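Local coordinates for protein phenylalanine ammonia-lyase (Rhodosporidium toruloides, PDB 1Y2M) that catalyses the non-oxidative deamination of L-phenylalanine and L-tyrosine to trans-cinnamate and p-coumarate, working as a homotetramer, at residues S290-A298 / V328-L336; V301-H312 / L336-H345. All coordinates share one frame; numbering follows the deposited sequence.

Contact 1. Residues S290-A298 / V328-L336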
loop_
_atom_site.group_PDB
_atom_site.type_symbol
_atom_site.label_atom_id
_atom_site.label_comp_id
_atom_site.label_asym_id
_atom_site.label_seq_id
_atom_site.Cartn_x
_atom_site.Cartn_y
_atom_site.Cartn_z
ATOM N N SER B 290 21.929 0.826 8.795
ATOM C CA SER B 290 21.627 2.025 9.563
ATOM C C SER B 290 22.918 2.735 9.907
ATOM O O SER B 290 23.039 3.950 9.762
ATOM C CB SER B 290 20.937 1.609 10.871
ATOM O OG SER B 290 20.730 2.712 11.718
ATOM N N LEU B 291 23.932 1.968 10.331
ATOM C CA LEU B 291 25.239 2.578 10.670
ATOM C C LEU B 291 25.908 3.136 9.431
ATOM O O LEU B 291 26.515 4.205 9.450
ATOM C CB LEU B 291 26.147 1.603 11.411
ATOM C CG LEU B 291 25.665 1.209 12.826
ATOM C CD1 LEU B 291 26.721 0.304 13.504
ATOM C CD2 LEU B 291 25.398 2.414 13.694
ATOM N N LEU B 292 25.794 2.429 8.331
ATOM C CA LEU B 292 26.369 2.905 7.054
ATOM C C LEU B 292 25.700 4.207 6.576
ATOM O O LEU B 292 26.342 5.101 6.037
ATOM C CB LEU B 292 26.323 1.803 6.001
ATOM C CG LEU B 292 26.777 2.135 4.576
ATOM C CD1 LEU B 292 28.258 2.608 4.588
ATOM C CD2 LEU B 292 26.591 0.987 3.607
ATOM N N SER B 293 24.400 4.321 6.794
ATOM C CA SER B 293 23.641 5.535 6.460
ATOM C C SER B 293 24.210 6.743 7.217
ATOM O O SER B 293 24.323 7.847 6.680
ATOM C CB SER B 293 22.169 5.360 6.834
ATOM O OG SER B 293 21.492 6.571 6.525
ATOM N N GLN B 294 24.560 6.518 8.476
ATOM C CA GLN B 294 25.134 7.569 9.327
ATOM C C GLN B 294 26.536 7.964 8.838
ATOM O O GLN B 294 26.904 9.142 8.760
ATOM C CB GLN B 294 25.188 7.096 10.761
ATOM C CG GLN B 294 23.783 7.059 11.314
ATOM C CD GLN B 294 23.691 6.542 12.735
ATOM O OE1 GLN B 294 24.407 7.029 13.602
ATOM N NE2 GLN B 294 22.823 5.589 12.976
ATOM N N SER B 295 27.315 6.952 8.511
ATOM C CA SER B 295 28.642 7.165 7.958
ATOM C C SER B 295 28.611 7.954 6.644
ATOM O O SER B 295 29.387 8.883 6.420
ATOM C CB SER B 295 29.395 5.829 7.803
ATOM O OG SER B 295 29.600 5.209 9.084
ATOM N N LEU B 296 27.678 7.598 5.768
ATOM C CA LEU B 296 27.495 8.283 4.510
ATOM C C LEU B 296 27.004 9.702 4.707
ATOM O O LEU B 296 27.430 10.596 3.990
ATOM C CB LEU B 296 26.497 7.506 3.658
ATOM C CG LEU B 296 27.068 6.247 3.039
ATOM C CD1 LEU B 296 25.979 5.432 2.437
ATOM C CD2 LEU B 296 28.051 6.622 1.965
ATOM N N THR B 297 26.161 9.933 5.700
ATOM C CA THR B 297 25.766 11.277 6.088
ATOM C C THR B 297 27.006 12.150 6.406
ATOM O O THR B 297 27.150 13.260 5.885
ATOM C CB THR B 297 24.774 11.269 7.288
ATOM O OG1 THR B 297 23.571 10.599 6.912
ATOM C CG2 THR B 297 24.416 12.703 7.666
ATOM N N ALA B 298 27.883 11.617 7.246
ATOM C CA ALA B 298 29.111 12.328 7.655
ATOM C C ALA B 298 29.962 12.612 6.395
ATOM O O ALA B 298 30.416 13.764 6.157
ATOM C CB ALA B 298 29.886 11.529 8.654
ATOM N N VAL B 328 22.214 9.247 17.233
ATOM C CA VAL B 328 22.616 9.425 15.834
ATOM C C VAL B 328 23.485 10.714 15.669
ATOM O O VAL B 328 24.538 10.708 15.013
ATOM C CB VAL B 328 21.380 9.472 14.917
ATOM C CG1 VAL B 328 21.786 9.904 13.507
ATOM C CG2 VAL B 328 20.620 8.122 14.944
ATOM N N ALA B 329 23.058 11.809 16.257
ATOM C CA ALA B 329 23.828 13.058 16.216
ATOM C C ALA B 329 25.221 12.845 16.789
ATOM O O ALA B 329 26.215 13.317 16.255
ATOM C CB ALA B 329 23.111 14.144 16.951
ATOM N N GLY B 330 25.293 12.089 17.871
ATOM C CA GLY B 330 26.586 11.778 18.489
ATOM C C GLY B 330 27.481 10.947 17.591
ATOM O O GLY B 330 28.701 11.166 17.559
ATOM N N ASN B 331 26.923 9.951 16.914
ATOM C CA ASN B 331 27.716 9.143 15.962
ATOM C C ASN B 331 28.259 10.021 14.851
ATOM O O ASN B 331 29.449 9.989 14.568
ATOM C CB ASN B 331 26.875 8.023 15.343
ATOM C CG ASN B 331 26.546 6.895 16.316
ATOM O OD1 ASN B 331 27.230 6.709 17.315
ATOM N ND2 ASN B 331 25.516 6.071 15.948
ATOM N N ILE B 332 27.405 10.855 14.269
ATOM C CA ILE B 332 27.839 11.702 13.165
ATOM C C ILE B 332 28.812 12.783 13.678
ATOM O O ILE B 332 29.818 13.086 13.026
ATOM C CB ILE B 332 26.648 12.301 12.398
ATOM C CG1 ILE B 332 25.812 11.175 11.786
ATOM C CG2 ILE B 332 27.107 13.283 11.351
ATOM C CD1 ILE B 332 24.476 11.665 11.313
ATOM N N ARG B 333 28.547 13.356 14.849
ATOM C CA ARG B 333 29.474 14.282 15.461
ATOM C C ARG B 333 30.887 13.652 15.617
ATOM O O ARG B 333 31.890 14.263 15.254
ATOM C CB ARG B 333 28.917 14.722 16.848
ATOM C CG ARG B 333 29.783 15.770 17.572
ATOM C CD ARG B 333 29.075 16.404 18.761
ATOM N NE ARG B 333 28.774 15.436 19.840
ATOM C CZ ARG B 333 27.556 14.956 20.144
ATOM N NH1 ARG B 333 26.446 15.281 19.439
ATOM N NH2 ARG B 333 27.431 14.112 21.161
ATOM N N LYS B 334 30.916 12.432 16.124
ATOM C CA LYS B 334 32.168 11.686 16.323
ATOM C C LYS B 334 32.906 11.530 15.002
ATOM O O LYS B 334 34.095 11.821 14.906
ATOM C CB LYS B 334 31.882 10.332 16.956
ATOM C CG LYS B 334 33.125 9.438 17.007
ATOM C CD LYS B 334 33.352 8.778 18.355
ATOM C CE LYS B 334 32.288 7.824 18.733
ATOM N NZ LYS B 334 32.699 7.065 19.964
ATOM N N LEU B 335 32.179 11.119 13.973
ATOM C CA LEU B 335 32.782 10.913 12.659
ATOM C C LEU B 335 33.339 12.194 12.070
ATOM O O LEU B 335 34.333 12.118 11.357
ATOM C CB LEU B 335 31.782 10.311 11.694
ATOM C CG LEU B 335 31.276 8.899 12.029
ATOM C CD1 LEU B 335 30.229 8.534 11.045
ATOM C CD2 LEU B 335 32.429 7.867 12.013
ATOM N N LEU B 336 32.689 13.348 12.299
ATOM C CA LEU B 336 33.152 14.616 11.714
ATOM C C LEU B 336 34.285 15.309 12.466
ATOM O O LEU B 336 34.902 16.242 11.930
ATOM C CB LEU B 336 31.978 15.611 11.519
ATOM C CG LEU B 336 30.955 15.111 10.476
ATOM C CD1 LEU B 336 29.694 15.976 10.468
ATOM C CD2 LEU B 336 31.618 15.056 9.101
#
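Q294 and N331 meet amide to amide, their planes only 19° apart. ND2 of N331 donates to OE1 of Q294 over 2.8 Å in a nearly straight bond; the acceptor lies in the amide plane of N331, whereas the donor stands a little off the plane of the Q294 amide. The reach comes from an extended Q294 chain whose CG sits anti to the carbonyl carbon (chi1 -72°). Both methyls of V328 lie against this amide, with CG2 3.9 Å from NE2 of Q294. With an alanine in place of Q294, the N331 amide would probably lose its mate across a buried interface, and the V328 methyls the amide they rest on. Nearly a turn further along helix 273-303, T297 CG2 meets I332 CD1 at 3.8 Å, the two side chains crossing at about a right angle. A298, small and pointing at the opposite helix, brings its CB to 3.8 Å from L335 CB, while CD1 of L335 reaches back to S295 CA and CD2 of L336 touches A298 O, 3.4 Å away. Helix 368-391 and the C-terminal helix 708-714 also touch these side chains. The segment axes approach to 9.1 Å and cross at -48°, a helix-helix packing of the largely helical PAL/histidase fold.

Contact 2. Residues V301-H312 / L336-H345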
loop_
_atom_site.group_PDB
_atom_site.type_symbol
_atom_site.label_atom_id
_atom_site.label_comp_id
_atom_site.label_asym_id
_atom_site.label_seq_id
_atom_site.Cartn_x
_atom_site.Cartn_y
_atom_site.Cartn_z
ATOM N N VAL B 301 28.535 15.365 4.327
ATOM C CA VAL B 301 28.755 16.698 4.889
ATOM C C VAL B 301 30.165 17.132 4.462
ATOM O O VAL B 301 30.380 18.284 4.062
ATOM C CB VAL B 301 28.610 16.707 6.437
ATOM C CG1 VAL B 301 29.068 18.030 7.028
ATOM C CG2 VAL B 301 27.157 16.398 6.886
ATOM N N GLU B 302 31.125 16.207 4.521
ATOM C CA GLU B 302 32.499 16.546 4.119
ATOM C C GLU B 302 32.587 16.922 2.626
ATOM O O GLU B 302 33.091 17.971 2.264
ATOM C CB GLU B 302 33.455 15.396 4.456
ATOM C CG GLU B 302 33.611 15.180 5.943
ATOM C CD GLU B 302 34.721 14.164 6.233
ATOM O OE1 GLU B 302 34.462 12.978 5.970
ATOM O OE2 GLU B 302 35.855 14.536 6.680
ATOM N N ALA B 303 32.012 16.100 1.746
ATOM C CA ALA B 303 32.065 16.379 0.310
ATOM C C ALA B 303 31.361 17.703 -0.022
ATOM O O ALA B 303 31.759 18.394 -0.920
ATOM C CB ALA B 303 31.417 15.277 -0.475
HETATM N N MSE B 304 30.325 18.046 0.742
HETATM C CA MSE B 304 29.528 19.265 0.492
HETATM C C MSE B 304 30.088 20.477 1.213
HETATM O O MSE B 304 29.511 21.531 1.145
HETATM C CB MSE B 304 28.100 19.024 0.945
HETATM C CG MSE B 304 27.373 17.964 0.151
HETATM SE SE MSE B 304 26.752 18.812 -1.552
HETATM C CE MSE B 304 25.281 19.990 -0.875
ATOM N N VAL B 305 31.238 20.318 1.867
ATOM C CA VAL B 305 31.808 21.335 2.766
ATOM C C VAL B 305 30.686 21.945 3.621
ATOM O O VAL B 305 30.548 23.172 3.780
ATOM C CB VAL B 305 32.688 22.367 2.026
ATOM C CG1 VAL B 305 33.317 23.339 2.978
ATOM C CG2 VAL B 305 33.847 21.632 1.396
ATOM N N GLY B 306 29.885 21.052 4.186
ATOM C CA GLY B 306 28.745 21.439 4.972
ATOM C C GLY B 306 29.050 21.614 6.436
ATOM O O GLY B 306 30.210 21.607 6.846
ATOM N N HIS B 307 27.980 21.754 7.213
ATOM C CA HIS B 307 28.126 22.162 8.613
ATOM C C HIS B 307 28.093 20.987 9.580
ATOM O O HIS B 307 27.071 20.303 9.762
ATOM C CB HIS B 307 27.014 23.118 8.984
ATOM C CG HIS B 307 27.093 24.425 8.275
ATOM N ND1 HIS B 307 26.370 24.707 7.137
ATOM C CD2 HIS B 307 27.782 25.551 8.576
ATOM C CE1 HIS B 307 26.635 25.944 6.750
ATOM N NE2 HIS B 307 27.495 26.477 7.604
ATOM N N ALA B 308 29.183 20.814 10.308
ATOM C CA ALA B 308 29.185 19.822 11.380
ATOM C C ALA B 308 28.281 20.303 12.536
ATOM O O ALA B 308 27.906 19.509 13.408
ATOM C CB ALA B 308 30.574 19.599 11.842
ATOM N N GLY B 309 27.975 21.598 12.572
ATOM C CA GLY B 309 27.164 22.217 13.634
ATOM C C GLY B 309 25.785 21.571 13.792
ATOM O O GLY B 309 25.200 21.628 14.857
ATOM N N SER B 310 25.257 20.985 12.718
ATOM C CA SER B 310 23.930 20.313 12.781
ATOM C C SER B 310 23.888 19.252 13.876
ATOM O O SER B 310 22.812 18.893 14.332
ATOM C CB SER B 310 23.560 19.670 11.451
ATOM O OG SER B 310 23.448 20.622 10.453
ATOM N N PHE B 311 25.057 18.736 14.265
ATOM C CA PHE B 311 25.139 17.569 15.148
ATOM C C PHE B 311 25.609 17.921 16.551
ATOM O O PHE B 311 25.927 17.061 17.311
ATOM C CB PHE B 311 26.052 16.539 14.489
ATOM C CG PHE B 311 25.700 16.322 13.064
ATOM C CD1 PHE B 311 24.589 15.570 12.753
ATOM C CD2 PHE B 311 26.407 16.902 12.042
ATOM C CE1 PHE B 311 24.192 15.423 11.482
ATOM C CE2 PHE B 311 25.970 16.802 10.737
ATOM C CZ PHE B 311 24.886 16.039 10.454
ATOM N N HIS B 312 25.673 19.218 16.858
ATOM C CA HIS B 312 26.094 19.714 18.144
ATOM C C HIS B 312 25.157 19.238 19.249
ATOM O O HIS B 312 23.955 19.201 19.030
ATOM C CB HIS B 312 26.092 21.241 18.094
ATOM C CG HIS B 312 26.812 21.868 19.233
ATOM N ND1 HIS B 312 26.253 21.996 20.492
ATOM C CD2 HIS B 312 28.044 22.427 19.305
ATOM C CE1 HIS B 312 27.121 22.602 21.280
ATOM N NE2 HIS B 312 28.215 22.873 20.580
ATOM N N LEU B 336 32.689 13.348 12.299
ATOM C CA LEU B 336 33.152 14.616 11.714
ATOM C C LEU B 336 34.285 15.309 12.466
ATOM O O LEU B 336 34.902 16.242 11.930
ATOM C CB LEU B 336 31.978 15.611 11.519
ATOM C CG LEU B 336 30.955 15.111 10.476
ATOM C CD1 LEU B 336 29.694 15.976 10.468
ATOM C CD2 LEU B 336 31.618 15.056 9.101
ATOM N N GLU B 337 34.576 14.888 13.691
ATOM C CA GLU B 337 35.678 15.488 14.436
ATOM C C GLU B 337 36.945 15.353 13.657
ATOM O O GLU B 337 37.252 14.280 13.150
ATOM C CB GLU B 337 35.861 14.836 15.786
ATOM C CG GLU B 337 34.718 15.161 16.662
ATOM C CD GLU B 337 35.104 15.531 18.061
ATOM O OE1 GLU B 337 36.322 15.653 18.369
ATOM O OE2 GLU B 337 34.142 15.717 18.835
ATOM N N GLY B 338 37.657 16.456 13.551
ATOM C CA GLY B 338 38.939 16.421 12.869
ATOM C C GLY B 338 38.868 16.584 11.364
ATOM O O GLY B 338 39.925 16.678 10.707
ATOM N N SER B 339 37.661 16.597 10.794
ATOM C CA SER B 339 37.499 16.879 9.367
ATOM C C SER B 339 37.996 18.285 9.028
ATOM O O SER B 339 37.731 19.226 9.746
ATOM C CB SER B 339 36.037 16.763 8.923
ATOM O OG SER B 339 35.932 16.941 7.505
ATOM N N ARG B 340 38.737 18.413 7.933
ATOM C CA ARG B 340 39.078 19.718 7.396
ATOM C C ARG B 340 38.225 20.031 6.185
ATOM O O ARG B 340 38.414 21.063 5.563
ATOM C CB ARG B 340 40.572 19.778 7.047
ATOM C CG ARG B 340 41.479 19.662 8.273
ATOM C CD ARG B 340 42.963 19.600 7.918
ATOM N NE ARG B 340 43.393 20.764 7.145
ATOM C CZ ARG B 340 44.367 20.774 6.231
ATOM N NH1 ARG B 340 45.075 19.671 5.930
ATOM N NH2 ARG B 340 44.631 21.913 5.603
ATOM N N PHE B 341 37.242 19.192 5.884
ATOM C CA PHE B 341 36.247 19.480 4.839
ATOM C C PHE B 341 34.970 20.116 5.470
ATOM O O PHE B 341 34.489 21.167 5.055
ATOM C CB PHE B 341 35.792 18.215 4.131
ATOM C CG PHE B 341 36.758 17.621 3.116
ATOM C CD1 PHE B 341 37.222 18.348 2.019
ATOM C CD2 PHE B 341 37.122 16.287 3.217
ATOM C CE1 PHE B 341 38.029 17.769 1.063
ATOM C CE2 PHE B 341 37.966 15.706 2.251
ATOM C CZ PHE B 341 38.387 16.443 1.174
ATOM N N ALA B 342 34.441 19.454 6.484
ATOM C CA ALA B 342 33.258 19.972 7.195
ATOM C C ALA B 342 33.648 21.214 7.976
ATOM O O ALA B 342 34.770 21.299 8.515
ATOM C CB ALA B 342 32.702 18.944 8.140
ATOM N N VAL B 343 32.715 22.164 8.052
ATOM C CA VAL B 343 32.851 23.395 8.838
ATOM C C VAL B 343 32.401 23.163 10.287
ATOM O O VAL B 343 31.310 22.645 10.530
ATOM C CB VAL B 343 32.040 24.513 8.186
ATOM C CG1 VAL B 343 32.137 25.812 8.977
ATOM C CG2 VAL B 343 32.525 24.708 6.741
ATOM N N HIS B 344 33.259 23.543 11.243
ATOM C CA HIS B 344 33.020 23.261 12.665
ATOM C C HIS B 344 32.415 24.440 13.430
ATOM O O HIS B 344 32.843 25.558 13.231
ATOM C CB HIS B 344 34.330 22.799 13.300
ATOM C CG HIS B 344 34.798 21.497 12.736
ATOM N ND1 HIS B 344 34.259 20.293 13.136
ATOM C CD2 HIS B 344 35.665 21.213 11.736
ATOM C CE1 HIS B 344 34.807 19.319 12.427
ATOM N NE2 HIS B 344 35.674 19.853 11.582
ATOM N N HIS B 345 31.421 24.163 14.295
ATOM C CA HIS B 345 30.670 25.227 15.005
ATOM C C HIS B 345 31.642 26.072 15.815
ATOM O O HIS B 345 31.549 27.299 15.833
ATOM C CB HIS B 345 29.529 24.642 15.911
ATOM C CG HIS B 345 29.012 25.603 16.944
ATOM N ND1 HIS B 345 28.048 26.554 16.674
ATOM C CD2 HIS B 345 29.338 25.764 18.254
ATOM C CE1 HIS B 345 27.794 27.247 17.769
ATOM N NE2 HIS B 345 28.583 26.807 18.736
HETATM O O HOH W 1 29.003 23.993 11.448
#
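L336 lays CD1 against the CD2-CE2 side of the F311 ring, 3.8 Å from F311 CD2, and the same methyl touches V301 CG1 and A308 CB. Its other methyl, CD2, meets E302 CG, the two side chains sliding past each other in opposite directions. V301 CG1 and A308 CB also pack on A342 CB, which completes an apolar cluster.

Beyond it the E302 chain extends to S339, whose OG donates to E302 OE2 over a short 2.5 Å on the anti lone pair of the carboxylate. A chi1 of -175° turns the S339 hydroxyl away from its own N, and it also accepts from F341 N and A342 N, so three bonds fix it in an ST turn and ST motif. S659 N and T662 OG1 hold the carboxylate too. F341 CB packs 3.7 Å from E302 CB, while its ring turns away to meet F542 and Y657. H344 ties the bend together by sending NE2 to S339 O at 2.8 Å, nearly in its ring plane.

Past the Schellman motif at V305, the backbones join in a single bridge between H307 and V343: V343 N donates to G306 O at 2.8 Å, nearly straight at 170°, and A308 N donates to V343 O at 2.8 Å. A water accepting from G309 N and donating to V343 O extends this pairing. At the far end the H312 and H345 rings meet obliquely, centroids 4.9 Å apart and planes at 68°; H408 of a second subunit stacks on H345 and also meets H312.

The contact thus joins the last turn of helix 273-303 and the chain after it to the end of helix 323-336 and the loop running to helix 345-348. Helix 506-560 flanks V305 and F341.

Contacts 1 and 2 illustrate how a helix pair continues into the loops that leave it: helix 273-303 serves both, L336 belongs to both, and their centres lie about 11 Å apart. F311 makes the closest join, its CE1 packing 3.6 Å from I332 CG2, while R333 NH1 probably hydrogen-bonds to F311 O at 2.8 Å. Contact 1 is the deeper, about 13 Å from the chain centre against about 23 Å for contact 2. Contact 2 comes nearer to Q360 and R366, which probably bind cinnamate: the side chain of H307 is about 3 Å from that of Q360, and that of F311 about 7 Å from that of R366, against about 9 Å for T297.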